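Local coordinates for core protein VP4 (Bluetongue virus, PDB 2JHP) that caps viral mRNA as an enzyme of the inner core, probably combining guanylyl transfer with cap methylation in one chain, at residues E177-L183 against R202-F207; R214-V218 against D232-I236; L323-P327 against L382-L386. One frame throughout, in Å; residues are numbered along the deposited sequence.

Contact 1: E177-L183 against R202-F207. With SAH (S-adenosyl-L-homocysteine), chain C.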
loop_
_atom_site.group_PDB
_atom_site.type_symbol
_atom_site.label_atom_id
_atom_site.label_comp_id
_atom_site.label_asym_id
_atom_site.label_seq_id
_atom_site.Cartn_x
_atom_site.Cartn_y
_atom_site.Cartn_z
ATOM N N GLU A 177 -5.007 -22.501 -11.567
ATOM C CA GLU A 177 -5.410 -23.877 -11.293
ATOM C C GLU A 177 -5.118 -24.269 -9.841
ATOM O O GLU A 177 -4.045 -23.975 -9.299
ATOM C CB GLU A 177 -4.750 -24.861 -12.272
ATOM C CG GLU A 177 -3.231 -24.742 -12.380
ATOM C CD GLU A 177 -2.596 -25.830 -13.233
ATOM O OE1 GLU A 177 -2.649 -27.015 -12.840
ATOM O OE2 GLU A 177 -2.029 -25.495 -14.295
ATOM N N LYS A 178 -6.099 -24.933 -9.237
ATOM C CA LYS A 178 -6.111 -25.327 -7.826
ATOM C C LYS A 178 -4.748 -25.601 -7.187
ATOM O O LYS A 178 -4.441 -25.052 -6.116
ATOM C CB LYS A 178 -7.055 -26.521 -7.664
ATOM C CG LYS A 178 -6.962 -27.322 -6.394
ATOM C CD LYS A 178 -7.698 -28.657 -6.609
ATOM C CE LYS A 178 -6.969 -29.823 -5.935
ATOM N NZ LYS A 178 -7.402 -31.171 -6.404
ATOM N N LEU A 179 -3.934 -26.419 -7.849
ATOM C CA LEU A 179 -2.669 -26.883 -7.270
ATOM C C LEU A 179 -1.491 -25.892 -7.298
ATOM O O LEU A 179 -0.600 -25.983 -6.446
ATOM C CB LEU A 179 -2.284 -28.265 -7.829
ATOM C CG LEU A 179 -3.018 -29.420 -7.120
ATOM C CD1 LEU A 179 -2.988 -30.746 -7.918
ATOM C CD2 LEU A 179 -2.497 -29.616 -5.681
ATOM N N VAL A 180 -1.477 -24.959 -8.254
ATOM C CA VAL A 180 -0.511 -23.850 -8.190
ATOM C C VAL A 180 -1.008 -22.723 -7.284
ATOM O O VAL A 180 -0.216 -22.013 -6.661
ATOM C CB VAL A 180 0.011 -23.323 -9.599
ATOM C CG1 VAL A 180 -0.675 -23.998 -10.765
ATOM C CG2 VAL A 180 -0.059 -21.801 -9.707
ATOM N N SER A 181 -2.325 -22.579 -7.212
ATOM C CA SER A 181 -2.946 -21.654 -6.292
ATOM C C SER A 181 -2.643 -22.085 -4.868
ATOM O O SER A 181 -2.493 -21.248 -3.974
ATOM C CB SER A 181 -4.453 -21.616 -6.518
ATOM O OG SER A 181 -4.792 -20.581 -7.404
ATOM N N MET A 182 -2.554 -23.399 -4.664
ATOM C CA MET A 182 -2.233 -23.943 -3.343
ATOM C C MET A 182 -0.892 -23.375 -2.863
ATOM O O MET A 182 -0.843 -22.713 -1.827
ATOM C CB MET A 182 -2.224 -25.470 -3.366
ATOM C CG MET A 182 -2.110 -26.115 -2.037
ATOM S SD MET A 182 -1.193 -27.615 -2.294
ATOM C CE MET A 182 -1.667 -28.536 -0.868
ATOM N N LEU A 183 0.161 -23.588 -3.649
ATOM C CA LEU A 183 1.466 -23.001 -3.383
ATOM C C LEU A 183 1.400 -21.480 -3.257
ATOM O O LEU A 183 2.090 -20.910 -2.422
ATOM C CB LEU A 183 2.487 -23.407 -4.451
ATOM C CG LEU A 183 2.753 -24.902 -4.713
ATOM C CD1 LEU A 183 3.530 -25.066 -5.996
ATOM C CD2 LEU A 183 3.471 -25.596 -3.549
ATOM N N ARG A 202 4.715 -30.556 -12.884
ATOM C CA ARG A 202 4.165 -29.502 -13.749
ATOM C C ARG A 202 3.628 -28.358 -12.888
ATOM O O ARG A 202 3.836 -27.181 -13.183
ATOM C CB ARG A 202 3.058 -30.051 -14.675
ATOM C CG ARG A 202 2.583 -29.057 -15.756
ATOM C CD ARG A 202 1.315 -29.538 -16.479
ATOM N NE ARG A 202 0.245 -29.895 -15.539
ATOM C CZ ARG A 202 -0.645 -29.039 -15.027
ATOM N NH1 ARG A 202 -0.621 -27.753 -15.373
ATOM N NH2 ARG A 202 -1.564 -29.473 -14.164
ATOM N N THR A 203 2.946 -28.735 -11.815
ATOM C CA THR A 203 2.442 -27.797 -10.822
ATOM C C THR A 203 3.578 -26.948 -10.235
ATOM O O THR A 203 3.479 -25.720 -10.220
ATOM C CB THR A 203 1.614 -28.553 -9.750
ATOM O OG1 THR A 203 0.293 -28.784 -10.264
ATOM C CG2 THR A 203 1.527 -27.783 -8.418
ATOM N N LEU A 204 4.663 -27.593 -9.799
ATOM C CA LEU A 204 5.804 -26.858 -9.245
ATOM C C LEU A 204 6.449 -25.958 -10.289
ATOM O O LEU A 204 6.895 -24.861 -9.978
ATOM C CB LEU A 204 6.852 -27.793 -8.621
ATOM C CG LEU A 204 8.029 -27.138 -7.872
ATOM C CD1 LEU A 204 7.563 -26.273 -6.703
ATOM C CD2 LEU A 204 9.009 -28.182 -7.372
ATOM N N MET A 205 6.491 -26.425 -11.528
ATOM C CA MET A 205 7.134 -25.669 -12.603
ATOM C C MET A 205 6.312 -24.455 -13.013
ATOM O O MET A 205 6.870 -23.443 -13.423
ATOM C CB MET A 205 7.434 -26.570 -13.803
ATOM C CG MET A 205 8.444 -27.680 -13.494
ATOM S SD MET A 205 10.106 -27.114 -13.027
ATOM C CE MET A 205 10.843 -26.886 -14.656
ATOM N N GLN A 206 4.991 -24.551 -12.880
ATOM C CA GLN A 206 4.132 -23.399 -13.123
ATOM C C GLN A 206 4.285 -22.336 -12.035
ATOM O O GLN A 206 4.166 -21.141 -12.310
ATOM C CB GLN A 206 2.671 -23.812 -13.306
ATOM C CG GLN A 206 2.385 -24.453 -14.660
ATOM C CD GLN A 206 2.635 -23.514 -15.834
ATOM O OE1 GLN A 206 1.762 -22.739 -16.212
ATOM N NE2 GLN A 206 3.827 -23.594 -16.420
ATOM N N PHE A 207 4.570 -22.774 -10.812
ATOM C CA PHE A 207 4.883 -21.848 -9.723
ATOM C C PHE A 207 6.189 -21.098 -10.021
ATOM O O PHE A 207 6.247 -19.873 -9.900
ATOM C CB PHE A 207 4.950 -22.581 -8.385
ATOM C CG PHE A 207 5.046 -21.665 -7.185
ATOM C CD1 PHE A 207 3.936 -20.943 -6.747
ATOM C CD2 PHE A 207 6.245 -21.543 -6.476
ATOM C CE1 PHE A 207 4.023 -20.105 -5.637
ATOM C CE2 PHE A 207 6.336 -20.704 -5.362
ATOM C CZ PHE A 207 5.225 -19.988 -4.946
HETATM N N SAH C . 0.859 -32.815 -6.326
HETATM C CA SAH C . 0.490 -33.440 -7.636
HETATM C CB SAH C . -0.859 -34.162 -7.579
HETATM C CG SAH C . -0.893 -35.325 -6.593
HETATM S SD SAH C . -1.001 -36.909 -7.452
HETATM C C SAH C . 0.503 -32.395 -8.748
HETATM O O SAH C . 0.331 -31.200 -8.500
HETATM O OXT SAH C . 0.698 -32.727 -9.917
HETATM C "C5'" SAH C . -0.710 -37.886 -5.965
HETATM C "C4'" SAH C . 0.671 -38.512 -6.040
HETATM O "O4'" SAH C . 1.043 -39.047 -4.796
HETATM C "C3'" SAH C . 0.756 -39.664 -7.027
HETATM O "O3'" SAH C . 1.464 -39.206 -8.150
HETATM C "C2'" SAH C . 1.512 -40.763 -6.298
HETATM O "O2'" SAH C . 2.639 -41.182 -7.028
HETATM C "C1'" SAH C . 1.982 -40.069 -5.038
HETATM N N9 SAH C . 2.091 -40.898 -3.828
HETATM C C8 SAH C . 1.272 -41.909 -3.400
HETATM N N7 SAH C . 1.743 -42.358 -2.213
HETATM C C5 SAH C . 2.837 -41.642 -1.875
HETATM C C6 SAH C . 3.696 -41.678 -0.782
HETATM N N6 SAH C . 3.500 -42.556 0.196
HETATM N N1 SAH C . 4.761 -40.796 -0.721
HETATM C C2 SAH C . 4.968 -39.886 -1.733
HETATM N N3 SAH C . 4.106 -39.854 -2.813
HETATM C C4 SAH C . 3.063 -40.718 -2.883
#
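Thr203 stands where helix 178-183 meets helix 202-207, with its hydroxyl OG1 close to both Leu179 CB and the carboxylate of the bound S-adenosyl-L-homocysteine (SAH). Thr203 CB lies 3.2 Å from SAH O, one of the carboxylate oxygens. Beyond it the branches part: OG1, set beside the backbone N (chi1 -81°), donates a hydrogen bond of 3.0 Å to that same SAH O. The methyl CG2 turns to the backbone instead and packs 3.4 Å from Leu179 O. Leu179 CD1 comes to SAH O as well, giving the carboxylate an apolar neighbour beside the hydroxyl.

At the more exposed end, Glu177 and Arg202 form a two-pronged salt bridge. Arg202 NH1 reaches Glu177 OE2 at 2.9 Å and NH2 reaches OE1 at 3.0 Å, each oxygen using its syn lone pair. Carboxylate and guanidinium are nearly coplanar, 21° apart, and the paired bonds limit rotation of both groups. At the buried end Leu183 CB sits over one face of the Phe207 ring, 4.0 Å from its centroid, while Leu183 CD1 lies against Phe207 CB.

The short helical segments approach to 8.9 Å and cross at -55°. In this class I methyltransferase fold, helix 202-210 follows strand 192-196, after which Gly197 O also binds the ligand. The Thr203 hydroxyl and Leu179 CD1 thus place the ligand's carboxylate at the junction of the two helices, whose spacing the salt bridge and the Leu183-Phe207 contact probably help to set.

Contact 2: R214-V218 against D232-I236; sequences RFRRV and DPNVI
Asn234 joins the two segments through its amide, which bonds to Val218 and at the same time lies over the ring of Phe215. The polar part is a hydrogen bond from Asn234 ND2 to Val218 O, 2.8 Å long with an N-H...O angle of 146°. The donor approaches almost straight down the carbonyl bond of Val218, while the acceptor is tilted somewhat from the amide plane. Asn234 CG lies between its own backbone N and carbonyl carbon (chi1 64°), a rotation that carries ND2 toward the end of helix 212-216. There Phe215 O takes up the N-H of Val218 as the chain leaves the helix, and it also accepts a bond from Trp220 NE1.

The segments lead into the last two strands on one side of the mixed sheet with strand order 3-2-1-4-5-7-6, the signature of class I methyltransferases: 214-218 into strand 219-223, and 232-236 into the outermost strand 235-238, which runs parallel to it. A type I turn from Asp232 to Val235, closed by Val235 N to Asp232 O at 3.1 Å, opens the second of these strands.

The aromatic part centres on Phe215. Asn234 ND2 sits 4.0 Å above the ring plane, displaced toward the rim, and the amide stands nearly upright on the ring at 83°. Trp220 stacks with Phe215 as well.

Val235 CG2 makes an apolar contact with Phe215 CZ at 3.7 Å, the two side chains crossing at about a right angle. Asp232 CG approaches the ring edge, 4.3 Å from Phe215 CE2.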
loop_
_atom_site.group_PDB
_atom_site.type_symbol
_atom_site.label_atom_id
_atom_site.label_comp_id
_atom_site.label_asym_id
_atom_site.label_seq_id
_atom_site.Cartn_x
_atom_site.Cartn_y
_atom_site.Cartn_z
ATOM N N ARG A 214 9.890 -16.120 -5.181
ATOM C CA ARG A 214 9.703 -17.012 -4.046
ATOM C C ARG A 214 9.989 -18.468 -4.357
ATOM O O ARG A 214 10.290 -19.243 -3.441
ATOM C CB ARG A 214 8.339 -16.846 -3.374
ATOM C CG ARG A 214 7.183 -16.603 -4.276
ATOM C CD ARG A 214 5.961 -16.266 -3.434
ATOM N NE ARG A 214 6.092 -15.008 -2.697
ATOM C CZ ARG A 214 5.104 -14.127 -2.531
ATOM N NH1 ARG A 214 3.901 -14.357 -3.054
ATOM N NH2 ARG A 214 5.315 -13.001 -1.850
ATOM N N PHE A 215 9.919 -18.840 -5.634
ATOM C CA PHE A 215 10.421 -20.149 -6.038
ATOM C C PHE A 215 11.926 -20.261 -5.768
ATOM O O PHE A 215 12.360 -21.146 -5.024
ATOM C CB PHE A 215 10.110 -20.473 -7.497
ATOM C CG PHE A 215 10.660 -21.799 -7.935
ATOM C CD1 PHE A 215 10.006 -22.985 -7.590
ATOM C CD2 PHE A 215 11.854 -21.874 -8.663
ATOM C CE1 PHE A 215 10.515 -24.228 -7.979
ATOM C CE2 PHE A 215 12.377 -23.110 -9.067
ATOM C CZ PHE A 215 11.704 -24.291 -8.727
ATOM N N ARG A 216 12.702 -19.346 -6.350
ATOM C CA ARG A 216 14.163 -19.348 -6.198
ATOM C C ARG A 216 14.658 -19.295 -4.748
ATOM O O ARG A 216 15.654 -19.938 -4.419
ATOM C CB ARG A 216 14.815 -18.240 -7.026
ATOM C CG ARG A 216 15.333 -18.729 -8.370
ATOM C CD ARG A 216 16.400 -17.800 -8.964
ATOM N NE ARG A 216 15.893 -16.678 -9.769
ATOM C CZ ARG A 216 14.707 -16.614 -10.386
ATOM N NH1 ARG A 216 13.833 -17.623 -10.324
ATOM N NH2 ARG A 216 14.392 -15.525 -11.082
ATOM N N ARG A 217 13.958 -18.551 -3.889
ATOM C CA ARG A 217 14.357 -18.410 -2.485
ATOM C C ARG A 217 14.041 -19.653 -1.621
ATOM O O ARG A 217 14.331 -19.678 -0.414
ATOM C CB ARG A 217 13.724 -17.163 -1.863
ATOM C CG ARG A 217 14.056 -15.835 -2.536
ATOM C CD ARG A 217 13.600 -14.643 -1.678
ATOM N NE ARG A 217 12.293 -14.864 -1.037
ATOM C CZ ARG A 217 11.105 -14.589 -1.584
ATOM N NH1 ARG A 217 11.020 -14.060 -2.805
ATOM N NH2 ARG A 217 9.990 -14.839 -0.898
ATOM N N VAL A 218 13.458 -20.684 -2.229
ATOM C CA VAL A 218 13.043 -21.854 -1.471
ATOM C C VAL A 218 13.824 -23.097 -1.881
ATOM O O VAL A 218 14.095 -23.301 -3.063
ATOM C CB VAL A 218 11.520 -22.067 -1.599
ATOM C CG1 VAL A 218 11.113 -23.505 -1.252
ATOM C CG2 VAL A 218 10.784 -21.058 -0.730
ATOM N N ASP A 232 16.641 -28.094 -12.032
ATOM C CA ASP A 232 16.697 -26.948 -11.130
ATOM C C ASP A 232 17.490 -27.302 -9.873
ATOM O O ASP A 232 17.177 -28.283 -9.198
ATOM C CB ASP A 232 15.299 -26.424 -10.792
ATOM C CG ASP A 232 14.838 -25.338 -11.754
ATOM O OD1 ASP A 232 15.553 -24.312 -11.889
ATOM O OD2 ASP A 232 13.768 -25.503 -12.383
ATOM N N PRO A 233 18.546 -26.518 -9.585
ATOM C CA PRO A 233 19.471 -26.765 -8.476
ATOM C C PRO A 233 18.832 -26.738 -7.087
ATOM O O PRO A 233 19.300 -27.444 -6.197
ATOM C CB PRO A 233 20.506 -25.647 -8.621
ATOM C CG PRO A 233 19.839 -24.609 -9.434
ATOM C CD PRO A 233 18.934 -25.329 -10.362
ATOM N N ASN A 234 17.781 -25.942 -6.902
ATOM C CA ASN A 234 17.069 -25.906 -5.620
ATOM C C ASN A 234 15.894 -26.901 -5.531
ATOM O O ASN A 234 15.113 -26.866 -4.568
ATOM C CB ASN A 234 16.615 -24.479 -5.273
ATOM C CG ASN A 234 15.601 -23.926 -6.268
ATOM O OD1 ASN A 234 15.633 -24.247 -7.454
ATOM N ND2 ASN A 234 14.706 -23.085 -5.782
ATOM N N VAL A 235 15.774 -27.782 -6.525
ATOM C CA VAL A 235 14.814 -28.895 -6.454
ATOM C C VAL A 235 15.531 -30.227 -6.314
ATOM O O VAL A 235 16.146 -30.731 -7.255
ATOM C CB VAL A 235 13.808 -28.947 -7.641
ATOM C CG1 VAL A 235 12.797 -30.049 -7.412
ATOM C CG2 VAL A 235 13.085 -27.602 -7.796
ATOM N N ILE A 236 15.446 -30.773 -5.109
ATOM C CA ILE A 236 16.032 -32.060 -4.781
ATOM C C ILE A 236 14.922 -33.115 -4.848
ATOM O O ILE A 236 13.943 -33.063 -4.094
ATOM C CB ILE A 236 16.754 -31.999 -3.414
ATOM C CG1 ILE A 236 17.975 -31.085 -3.525
ATOM C CG2 ILE A 236 17.178 -33.383 -2.952
ATOM C CD1 ILE A 236 18.499 -30.587 -2.200
#

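Contact 3: L323-P327 against L382-L386. With GUN (guanine), chain D.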
loop_
_atom_site.group_PDB
_atom_site.type_symbol
_atom_site.label_atom_id
_atom_site.label_comp_id
_atom_site.label_asym_id
_atom_site.label_seq_id
_atom_site.Cartn_x
_atom_site.Cartn_y
_atom_site.Cartn_z
ATOM N N LEU A 323 -9.296 -25.876 8.624
ATOM C CA LEU A 323 -9.676 -26.498 7.363
ATOM C C LEU A 323 -10.311 -25.418 6.497
ATOM O O LEU A 323 -11.210 -24.695 6.943
ATOM C CB LEU A 323 -10.653 -27.657 7.577
ATOM C CG LEU A 323 -10.243 -28.827 8.479
ATOM C CD1 LEU A 323 -11.455 -29.719 8.791
ATOM C CD2 LEU A 323 -9.118 -29.652 7.878
ATOM N N PHE A 324 -9.832 -25.271 5.268
ATOM C CA PHE A 324 -10.450 -24.285 4.393
ATOM C C PHE A 324 -10.649 -24.701 2.952
ATOM O O PHE A 324 -10.037 -25.661 2.485
ATOM C CB PHE A 324 -9.758 -22.921 4.475
ATOM C CG PHE A 324 -8.283 -22.980 4.702
ATOM C CD1 PHE A 324 -7.460 -23.715 3.861
ATOM C CD2 PHE A 324 -7.714 -22.252 5.744
ATOM C CE1 PHE A 324 -6.081 -23.744 4.064
ATOM C CE2 PHE A 324 -6.337 -22.265 5.964
ATOM C CZ PHE A 324 -5.518 -23.010 5.119
ATOM N N PRO A 325 -11.536 -23.975 2.246
ATOM C CA PRO A 325 -11.812 -24.256 0.842
ATOM C C PRO A 325 -10.605 -23.947 -0.036
ATOM O O PRO A 325 -9.709 -23.207 0.374
ATOM C CB PRO A 325 -12.977 -23.317 0.511
ATOM C CG PRO A 325 -13.503 -22.841 1.832
ATOM C CD PRO A 325 -12.329 -22.836 2.747
ATOM N N GLN A 326 -10.592 -24.530 -1.228
ATOM C CA GLN A 326 -9.469 -24.409 -2.151
ATOM C C GLN A 326 -9.807 -23.507 -3.327
ATOM O O GLN A 326 -10.753 -23.782 -4.065
ATOM C CB GLN A 326 -9.050 -25.782 -2.677
ATOM C CG GLN A 326 -8.807 -26.812 -1.590
ATOM C CD GLN A 326 -8.086 -28.018 -2.119
ATOM O OE1 GLN A 326 -6.951 -27.919 -2.587
ATOM N NE2 GLN A 326 -8.736 -29.168 -2.059
ATOM N N PRO A 327 -9.037 -22.420 -3.496
ATOM C CA PRO A 327 -9.193 -21.550 -4.658
ATOM C C PRO A 327 -8.925 -22.330 -5.941
ATOM O O PRO A 327 -7.981 -23.119 -5.990
ATOM C CB PRO A 327 -8.111 -20.479 -4.455
ATOM C CG PRO A 327 -7.713 -20.572 -3.048
ATOM C CD PRO A 327 -7.967 -21.961 -2.594
ATOM N N LEU A 382 -10.568 -15.443 -2.357
ATOM C CA LEU A 382 -10.294 -16.463 -1.348
ATOM C C LEU A 382 -8.780 -16.626 -1.211
ATOM O O LEU A 382 -8.238 -16.550 -0.109
ATOM C CB LEU A 382 -10.976 -17.805 -1.681
ATOM C CG LEU A 382 -10.728 -18.965 -0.699
ATOM C CD1 LEU A 382 -11.122 -18.595 0.752
ATOM C CD2 LEU A 382 -11.434 -20.228 -1.126
ATOM N N LYS A 383 -8.099 -16.817 -2.339
ATOM C CA LYS A 383 -6.653 -16.956 -2.326
ATOM C C LYS A 383 -5.997 -15.791 -1.585
ATOM O O LYS A 383 -5.199 -16.011 -0.688
ATOM C CB LYS A 383 -6.093 -17.085 -3.738
ATOM C CG LYS A 383 -4.705 -17.682 -3.768
ATOM C CD LYS A 383 -4.299 -18.116 -5.153
ATOM C CE LYS A 383 -3.941 -16.940 -6.029
ATOM N NZ LYS A 383 -3.551 -17.398 -7.391
ATOM N N LYS A 384 -6.359 -14.564 -1.942
ATOM C CA LYS A 384 -5.844 -13.375 -1.263
ATOM C C LYS A 384 -5.955 -13.491 0.251
ATOM O O LYS A 384 -4.953 -13.392 0.963
ATOM C CB LYS A 384 -6.565 -12.109 -1.756
ATOM C CG LYS A 384 -5.862 -10.792 -1.413
ATOM C CD LYS A 384 -6.423 -9.637 -2.240
ATOM C CE LYS A 384 -6.267 -8.280 -1.548
ATOM N NZ LYS A 384 -7.190 -8.131 -0.376
ATOM N N ARG A 385 -7.183 -13.721 0.714
ATOM C CA ARG A 385 -7.532 -13.797 2.129
ATOM C C ARG A 385 -6.843 -14.921 2.908
ATOM O O ARG A 385 -6.570 -14.771 4.100
ATOM C CB ARG A 385 -9.036 -13.965 2.281
ATOM C CG ARG A 385 -9.837 -12.708 2.085
ATOM C CD ARG A 385 -11.168 -12.893 2.773
ATOM N NE ARG A 385 -12.267 -12.204 2.104
ATOM C CZ ARG A 385 -13.549 -12.449 2.355
ATOM N NH1 ARG A 385 -13.881 -13.370 3.258
ATOM N NH2 ARG A 385 -14.493 -11.780 1.706
ATOM N N LEU A 386 -6.599 -16.051 2.250
ATOM C CA LEU A 386 -5.865 -17.141 2.869
ATOM C C LEU A 386 -4.417 -16.676 3.086
ATOM O O LEU A 386 -3.884 -16.740 4.186
ATOM C CB LEU A 386 -5.924 -18.408 1.995
ATOM C CG LEU A 386 -7.223 -19.218 1.865
ATOM C CD1 LEU A 386 -7.106 -20.279 0.774
ATOM C CD2 LEU A 386 -7.605 -19.892 3.173
HETATM N N9 GUN D . -3.080 -12.053 -3.954
HETATM C C8 GUN D . -2.291 -11.024 -4.278
HETATM N N7 GUN D . -1.015 -11.412 -4.243
HETATM C C5 GUN D . -0.988 -12.695 -3.900
HETATM C C6 GUN D . 0.056 -13.597 -3.716
HETATM O O6 GUN D . 1.226 -13.245 -3.877
HETATM N N1 GUN D . -0.259 -14.917 -3.349
HETATM C C2 GUN D . -1.621 -15.262 -3.176
HETATM N N2 GUN D . -1.946 -16.492 -2.823
HETATM N N3 GUN D . -2.607 -14.366 -3.366
HETATM C C4 GUN D . -2.310 -13.104 -3.719
#
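The Phe324 ring receives Leu386 on one face: methyl CD2 stands 3.6 Å from the ring centroid, 19° off the normal, in a CH-pi contact. The methyl is displaced toward the CG-CD2 side, where both ring atoms are 3.5 Å from Leu386 CD2. The side chains of Leu159 and Leu304 also touch this phenylalanine.

The proline rings pack against the same helix. Pro327 points its ring at the end of Leu386, CD lying 3.9 Å from Leu386 CD1, and crosses Leu382 at about a right angle. Its CG rests 3.8 Å from Lys383 CA, bringing the ring close to the helix backbone. Leu382 CD2 reaches past it to Pro325 CB, also at 3.8 Å.

Lys383 links the proline packing to the guanine pocket. Its CB touches Pro327, whereas CG, anti to the backbone N (chi1 -161°), makes a close van der Waals approach to N2 of the bound guanine. The bend at chi3 then takes NZ to salt bridges with Asp184 and Asp176. Lys384 CG lies 4.0 Å from guanine N9.

Strand 322-324 is the edge strand opposite strand 235-238 in the seven-stranded methyltransferase sheet. The arrangement is that of a helix lying against this edge strand and its proline-rich exit, with a guanine pocket lined in part by the helix, where Arg214, Asp184 and Asn141 hydrogen-bond the base.

Overall arrangement
From the N terminus, contact 1 comes first, pairing the helices that flank strand 192-196 and closing the short loop through it. Contact 2 follows, closing the excursion through strand 219-223, and begins soon after contact 1 closes, on the next helix, 212-216; Leu204 CD1 touches Phe215 CE1 at 3.8 Å. Contact 3 closes a longer span of 54 residues that includes strand 335-341 and helix 363-373. The three lie in series, without nesting or crossing. Contacts 2 and 3 reach opposite edges of one sheet and do not touch, whereas contact 1 touches both, meeting contact 3 where Ser181 packs on Lys383.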